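PDB 1KKO: methylaspartate ammonia-lyase from Citrobacter amalonaticus, which catalyses the reversible, magnesium-dependent anti elimination of ammonia from L-threo-3-methylaspartate to give mesaconate. Local coordinates for residues D190-L204 against P233-I246. Numbering follows the deposited sequence.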
loop_
_atom_site.group_PDB
_atom_site.type_symbol
_atom_site.label_atom_id
_atom_site.label_comp_id
_atom_site.label_asym_id
_atom_site.label_seq_id
_atom_site.Cartn_x
_atom_site.Cartn_y
_atom_site.Cartn_z
ATOM N N ASP A 190 -9.379 -14.965 0.706
ATOM C CA ASP A 190 -9.904 -16.075 1.507
ATOM C C ASP A 190 -11.102 -15.708 2.378
ATOM O O ASP A 190 -11.995 -16.531 2.578
ATOM C CB ASP A 190 -8.827 -16.632 2.437
ATOM C CG ASP A 190 -7.539 -16.980 1.727
ATOM O OD1 ASP A 190 -7.570 -17.754 0.745
ATOM O OD2 ASP A 190 -6.444 -16.537 2.116
ATOM N N VAL A 191 -11.092 -14.501 2.938
ATOM C CA VAL A 191 -12.105 -14.056 3.879
ATOM C C VAL A 191 -12.433 -12.603 3.546
ATOM O O VAL A 191 -11.525 -11.814 3.276
ATOM C CB VAL A 191 -11.592 -14.155 5.329
ATOM C CG1 VAL A 191 -12.733 -13.881 6.314
ATOM C CG2 VAL A 191 -10.955 -15.519 5.602
ATOM N N LEU A 192 -13.705 -12.226 3.602
ATOM C CA LEU A 192 -14.095 -10.893 3.175
ATOM C C LEU A 192 -15.473 -10.590 3.714
ATOM O O LEU A 192 -16.200 -11.516 4.076
ATOM C CB LEU A 192 -14.104 -10.812 1.642
ATOM C CG LEU A 192 -15.219 -11.540 0.892
ATOM C CD1 LEU A 192 -15.287 -11.040 -0.543
ATOM C CD2 LEU A 192 -15.082 -13.058 0.940
ATOM N N PRO A 193 -15.906 -9.332 3.686
ATOM C CA PRO A 193 -15.175 -8.140 3.260
ATOM C C PRO A 193 -15.133 -7.049 4.333
ATOM O O PRO A 193 -14.802 -5.905 4.000
ATOM C CB PRO A 193 -16.082 -7.636 2.156
ATOM C CG PRO A 193 -17.460 -7.818 2.813
ATOM C CD PRO A 193 -17.342 -9.032 3.738
ATOM N N HIS A 194 -15.477 -7.402 5.572
ATOM C CA HIS A 194 -15.577 -6.485 6.704
ATOM C C HIS A 194 -16.836 -5.592 6.620
ATOM O O HIS A 194 -17.698 -5.649 7.515
ATOM C CB HIS A 194 -14.278 -5.692 6.897
ATOM C CG HIS A 194 -14.298 -4.803 8.092
ATOM N ND1 HIS A 194 -13.617 -5.069 9.260
ATOM C CD2 HIS A 194 -14.932 -3.623 8.283
ATOM C CE1 HIS A 194 -13.838 -4.086 10.117
ATOM N NE2 HIS A 194 -14.617 -3.189 9.541
ATOM N N ALA A 195 -16.916 -4.772 5.569
ATOM C CA ALA A 195 -18.105 -3.988 5.211
ATOM C C ALA A 195 -18.438 -2.789 6.079
ATOM O O ALA A 195 -19.407 -2.089 5.791
ATOM C CB ALA A 195 -19.314 -4.899 5.074
ATOM N N LEU A 196 -17.665 -2.561 7.135
ATOM C CA LEU A 196 -17.793 -1.366 7.974
ATOM C C LEU A 196 -19.258 -1.029 8.255
ATOM O O LEU A 196 -19.744 0.053 7.921
ATOM C CB LEU A 196 -17.078 -0.187 7.312
ATOM C CG LEU A 196 -16.837 1.049 8.180
ATOM C CD1 LEU A 196 -16.012 0.755 9.396
ATOM C CD2 LEU A 196 -16.161 2.108 7.331
ATOM N N ILE A 197 -19.964 -1.975 8.865
ATOM C CA ILE A 197 -21.371 -1.774 9.189
ATOM C C ILE A 197 -21.391 -1.036 10.527
ATOM O O ILE A 197 -21.503 -1.634 11.588
ATOM C CB ILE A 197 -22.086 -3.136 9.240
ATOM C CG1 ILE A 197 -21.965 -3.856 7.890
ATOM C CG2 ILE A 197 -23.537 -2.978 9.665
ATOM C CD1 ILE A 197 -22.689 -3.175 6.743
ATOM N N ASN A 198 -21.265 0.285 10.466
ATOM C CA ASN A 198 -21.071 1.073 11.675
ATOM C C ASN A 198 -22.167 2.113 11.949
ATOM O O ASN A 198 -21.961 3.016 12.764
ATOM C CB ASN A 198 -19.697 1.752 11.643
ATOM C CG ASN A 198 -19.584 2.786 10.538
ATOM O OD1 ASN A 198 -20.522 2.989 9.778
ATOM N ND2 ASN A 198 -18.426 3.426 10.437
ATOM N N ASN A 199 -23.293 1.967 11.249
ATOM C CA ASN A 199 -24.462 2.849 11.375
ATOM C C ASN A 199 -25.710 1.995 11.435
ATOM O O ASN A 199 -25.878 1.095 10.623
ATOM C CB ASN A 199 -24.589 3.823 10.181
ATOM C CG ASN A 199 -25.804 4.715 10.291
ATOM O OD1 ASN A 199 -26.916 4.335 9.909
ATOM N ND2 ASN A 199 -25.606 5.910 10.840
ATOM N N VAL A 200 -26.608 2.302 12.371
ATOM C CA VAL A 200 -27.856 1.559 12.466
ATOM C C VAL A 200 -28.837 1.841 11.321
ATOM O O VAL A 200 -29.280 0.927 10.646
ATOM C CB VAL A 200 -28.568 1.830 13.800
ATOM C CG1 VAL A 200 -29.959 1.228 13.773
ATOM C CG2 VAL A 200 -27.768 1.261 14.965
ATOM N N GLU A 201 -29.184 3.098 11.096
ATOM C CA GLU A 201 -30.232 3.374 10.105
ATOM C C GLU A 201 -29.842 2.979 8.685
ATOM O O GLU A 201 -30.643 2.385 7.946
ATOM C CB GLU A 201 -30.636 4.846 10.120
ATOM C CG GLU A 201 -31.754 5.189 11.096
ATOM C CD GLU A 201 -33.036 4.404 10.858
ATOM O OE1 GLU A 201 -33.552 4.392 9.714
ATOM O OE2 GLU A 201 -33.526 3.795 11.822
ATOM N N GLU A 202 -28.601 3.263 8.311
ATOM C CA GLU A 202 -28.215 3.105 6.914
ATOM C C GLU A 202 -27.389 1.891 6.566
ATOM O O GLU A 202 -27.328 1.527 5.400
ATOM C CB GLU A 202 -27.462 4.338 6.450
ATOM C CG GLU A 202 -28.277 5.615 6.579
ATOM C CD GLU A 202 -29.733 5.447 6.167
ATOM O OE1 GLU A 202 -30.022 4.698 5.205
ATOM O OE2 GLU A 202 -30.606 6.073 6.805
ATOM N N LYS A 203 -26.740 1.279 7.552
ATOM C CA LYS A 203 -25.856 0.151 7.264
ATOM C C LYS A 203 -26.419 -1.160 7.815
ATOM O O LYS A 203 -26.515 -2.143 7.105
ATOM C CB LYS A 203 -24.432 0.473 7.741
ATOM C CG LYS A 203 -23.826 1.646 6.942
ATOM C CD LYS A 203 -22.516 2.177 7.503
ATOM C CE LYS A 203 -22.054 3.426 6.745
ATOM N NZ LYS A 203 -20.797 3.981 7.292
ATOM N N LEU A 204 -26.838 -1.166 9.074
ATOM C CA LEU A 204 -27.417 -2.377 9.636
ATOM C C LEU A 204 -28.898 -2.463 9.311
ATOM O O LEU A 204 -29.412 -3.513 8.935
ATOM C CB LEU A 204 -27.253 -2.382 11.153
ATOM C CG LEU A 204 -27.945 -3.514 11.929
ATOM C CD1 LEU A 204 -27.377 -4.881 11.555
ATOM C CD2 LEU A 204 -27.806 -3.275 13.426
ATOM N N PRO A 233 -15.118 -18.703 -0.210
ATOM C CA PRO A 233 -14.539 -17.912 0.877
ATOM C C PRO A 233 -15.428 -17.835 2.105
ATOM O O PRO A 233 -16.607 -18.174 2.079
ATOM C CB PRO A 233 -14.425 -16.524 0.255
ATOM C CG PRO A 233 -15.572 -16.486 -0.670
ATOM C CD PRO A 233 -15.570 -17.844 -1.316
ATOM N N THR A 234 -14.829 -17.373 3.190
ATOM C CA THR A 234 -15.560 -17.116 4.424
ATOM C C THR A 234 -15.991 -15.662 4.469
ATOM O O THR A 234 -15.248 -14.779 4.041
ATOM C CB THR A 234 -14.657 -17.436 5.612
ATOM O OG1 THR A 234 -14.525 -18.856 5.703
ATOM C CG2 THR A 234 -15.264 -17.008 6.945
ATOM N N LEU A 235 -17.195 -15.419 4.976
ATOM C CA LEU A 235 -17.714 -14.069 5.143
ATOM C C LEU A 235 -17.470 -13.610 6.571
ATOM O O LEU A 235 -17.720 -14.344 7.522
ATOM C CB LEU A 235 -19.203 -14.025 4.822
ATOM C CG LEU A 235 -19.595 -14.646 3.479
ATOM C CD1 LEU A 235 -21.087 -14.433 3.251
ATOM C CD2 LEU A 235 -18.764 -14.064 2.342
ATOM N N HIS A 236 -16.966 -12.392 6.718
ATOM C CA HIS A 236 -16.639 -11.837 8.028
ATOM C C HIS A 236 -17.021 -10.371 7.934
ATOM O O HIS A 236 -16.476 -9.619 7.124
ATOM C CB HIS A 236 -15.150 -12.061 8.282
ATOM C CG HIS A 236 -14.611 -11.509 9.564
ATOM N ND1 HIS A 236 -13.538 -12.090 10.203
ATOM C CD2 HIS A 236 -14.924 -10.405 10.279
ATOM C CE1 HIS A 236 -13.216 -11.364 11.258
ATOM N NE2 HIS A 236 -14.038 -10.332 11.326
ATOM N N ILE A 237 -18.009 -9.987 8.733
ATOM C CA ILE A 237 -18.561 -8.646 8.715
ATOM C C ILE A 237 -18.502 -8.061 10.116
ATOM O O ILE A 237 -18.864 -8.723 11.082
ATOM C CB ILE A 237 -20.013 -8.694 8.193
ATOM C CG1 ILE A 237 -20.021 -9.131 6.718
ATOM C CG2 ILE A 237 -20.704 -7.345 8.386
ATOM C CD1 ILE A 237 -21.398 -9.501 6.170
ATOM N N ASP A 238 -18.009 -6.827 10.213
ATOM C CA ASP A 238 -17.862 -6.120 11.482
ATOM C C ASP A 238 -18.995 -5.118 11.615
ATOM O O ASP A 238 -19.171 -4.228 10.762
ATOM C CB ASP A 238 -16.520 -5.387 11.514
ATOM C CG ASP A 238 -16.149 -4.841 12.890
ATOM O OD1 ASP A 238 -17.002 -4.745 13.822
ATOM O OD2 ASP A 238 -14.964 -4.469 13.098
ATOM N N VAL A 239 -19.756 -5.258 12.693
ATOM C CA VAL A 239 -20.941 -4.433 12.904
ATOM C C VAL A 239 -20.832 -3.396 14.015
ATOM O O VAL A 239 -21.818 -2.744 14.343
ATOM C CB VAL A 239 -22.186 -5.300 13.096
ATOM C CG1 VAL A 239 -22.343 -6.252 11.925
ATOM C CG2 VAL A 239 -22.116 -6.084 14.399
ATOM N N TYR A 240 -19.654 -3.228 14.600
ATOM C CA TYR A 240 -19.415 -2.104 15.507
ATOM C C TYR A 240 -20.485 -1.906 16.561
ATOM O O TYR A 240 -20.873 -0.769 16.860
ATOM C CB TYR A 240 -19.226 -0.816 14.691
ATOM C CG TYR A 240 -17.934 -0.871 13.938
ATOM C CD1 TYR A 240 -17.876 -1.455 12.689
ATOM C CD2 TYR A 240 -16.760 -0.405 14.502
ATOM C CE1 TYR A 240 -16.695 -1.548 11.996
ATOM C CE2 TYR A 240 -15.560 -0.487 13.813
ATOM C CZ TYR A 240 -15.540 -1.066 12.565
ATOM O OH TYR A 240 -14.354 -1.166 11.873
ATOM N N GLY A 241 -20.924 -3.009 17.155
ATOM C CA GLY A 241 -21.895 -2.978 18.235
ATOM C C GLY A 241 -23.314 -2.644 17.835
ATOM O O GLY A 241 -24.189 -2.575 18.706
ATOM N N THR A 242 -23.580 -2.475 16.544
ATOM C CA THR A 242 -24.907 -1.997 16.134
ATOM C C THR A 242 -26.027 -2.996 16.378
ATOM O O THR A 242 -27.165 -2.590 16.603
ATOM C CB THR A 242 -24.929 -1.519 14.669
ATOM O OG1 THR A 242 -24.462 -2.565 13.812
ATOM C CG2 THR A 242 -23.982 -0.332 14.463
ATOM N N ILE A 243 -25.736 -4.290 16.337
ATOM C CA ILE A 243 -26.769 -5.288 16.590
ATOM C C ILE A 243 -27.301 -5.145 18.019
ATOM O O ILE A 243 -28.513 -5.193 18.238
ATOM C CB ILE A 243 -26.249 -6.711 16.278
ATOM C CG1 ILE A 243 -26.041 -6.857 14.767
ATOM C CG2 ILE A 243 -27.227 -7.777 16.771
ATOM C CD1 ILE A 243 -25.361 -8.138 14.329
ATOM N N GLY A 244 -26.418 -4.919 18.981
ATOM C CA GLY A 244 -26.845 -4.699 20.358
ATOM C C GLY A 244 -27.774 -3.503 20.479
ATOM O O GLY A 244 -28.736 -3.524 21.262
ATOM N N LEU A 245 -27.499 -2.459 19.701
ATOM C CA LEU A 245 -28.307 -1.245 19.768
ATOM C C LEU A 245 -29.746 -1.449 19.328
ATOM O O LEU A 245 -30.648 -0.842 19.916
ATOM C CB LEU A 245 -27.682 -0.135 18.928
ATOM C CG LEU A 245 -26.340 0.412 19.402
ATOM C CD1 LEU A 245 -25.865 1.470 18.444
ATOM C CD2 LEU A 245 -26.414 0.968 20.810
ATOM N N ILE A 246 -29.992 -2.293 18.334
ATOM C CA ILE A 246 -31.354 -2.474 17.837
ATOM C C ILE A 246 -32.132 -3.527 18.598
ATOM O O ILE A 246 -33.346 -3.610 18.447
ATOM C CB ILE A 246 -31.404 -2.756 16.312
ATOM C CG1 ILE A 246 -30.675 -4.050 15.948
ATOM C CG2 ILE A 246 -30.840 -1.573 15.544
ATOM C CD1 ILE A 246 -31.071 -4.573 14.581
#
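His194 and Asp238 run alongside each other at the C-terminal ends of strands 191-194 and 234-238, adjacent parallel staves of the TIM barrel of this enolase-superfamily enzyme, where the active site sits. The ring of His194, assigned as transition-state stabiliser, is swung away from its backbone N (chi1 -176°), which brings one face over Asp238 CB in a CH-pi contact, 3.6 Å from CB to the ring centroid. Ring and carboxylate planes stand 69° apart. Asp238 is a magnesium ligand, as is Glu273 on strand 270-273, which is hydrogen-bonded to His236 NE2 while Arg382 holds His236 ND1. At the edge of the imidazole, in its plane, Tyr240 OH meets His194 NE2 in a 3.1 Å hydrogen bond; the two rings meet along their edges, neither over the other's face, with planes 64° apart. Leu196 CD1 comes obliquely against the phenol, 3.5 Å from Tyr240 CE1. A ladder of backbone bonds joins the strands, from Thr234 N to Asp190 O through Asp238 N to His194 O, and Ile197 N extends the pairing to Asp238 O. Asp238 OD1 accepts from Tyr240 N, an Asx turn that ties the carboxylate to the loop carrying the phenol. Beyond the strands, Val200 CG1 presses on Ile246 CG2 at a tight 3.4 Å. Leu204 CD2 packs against the first turn of helix 242-246, 3.4 Å from Thr242 OG1, a hydroxyl that donates to Val239 O at 2.7 Å.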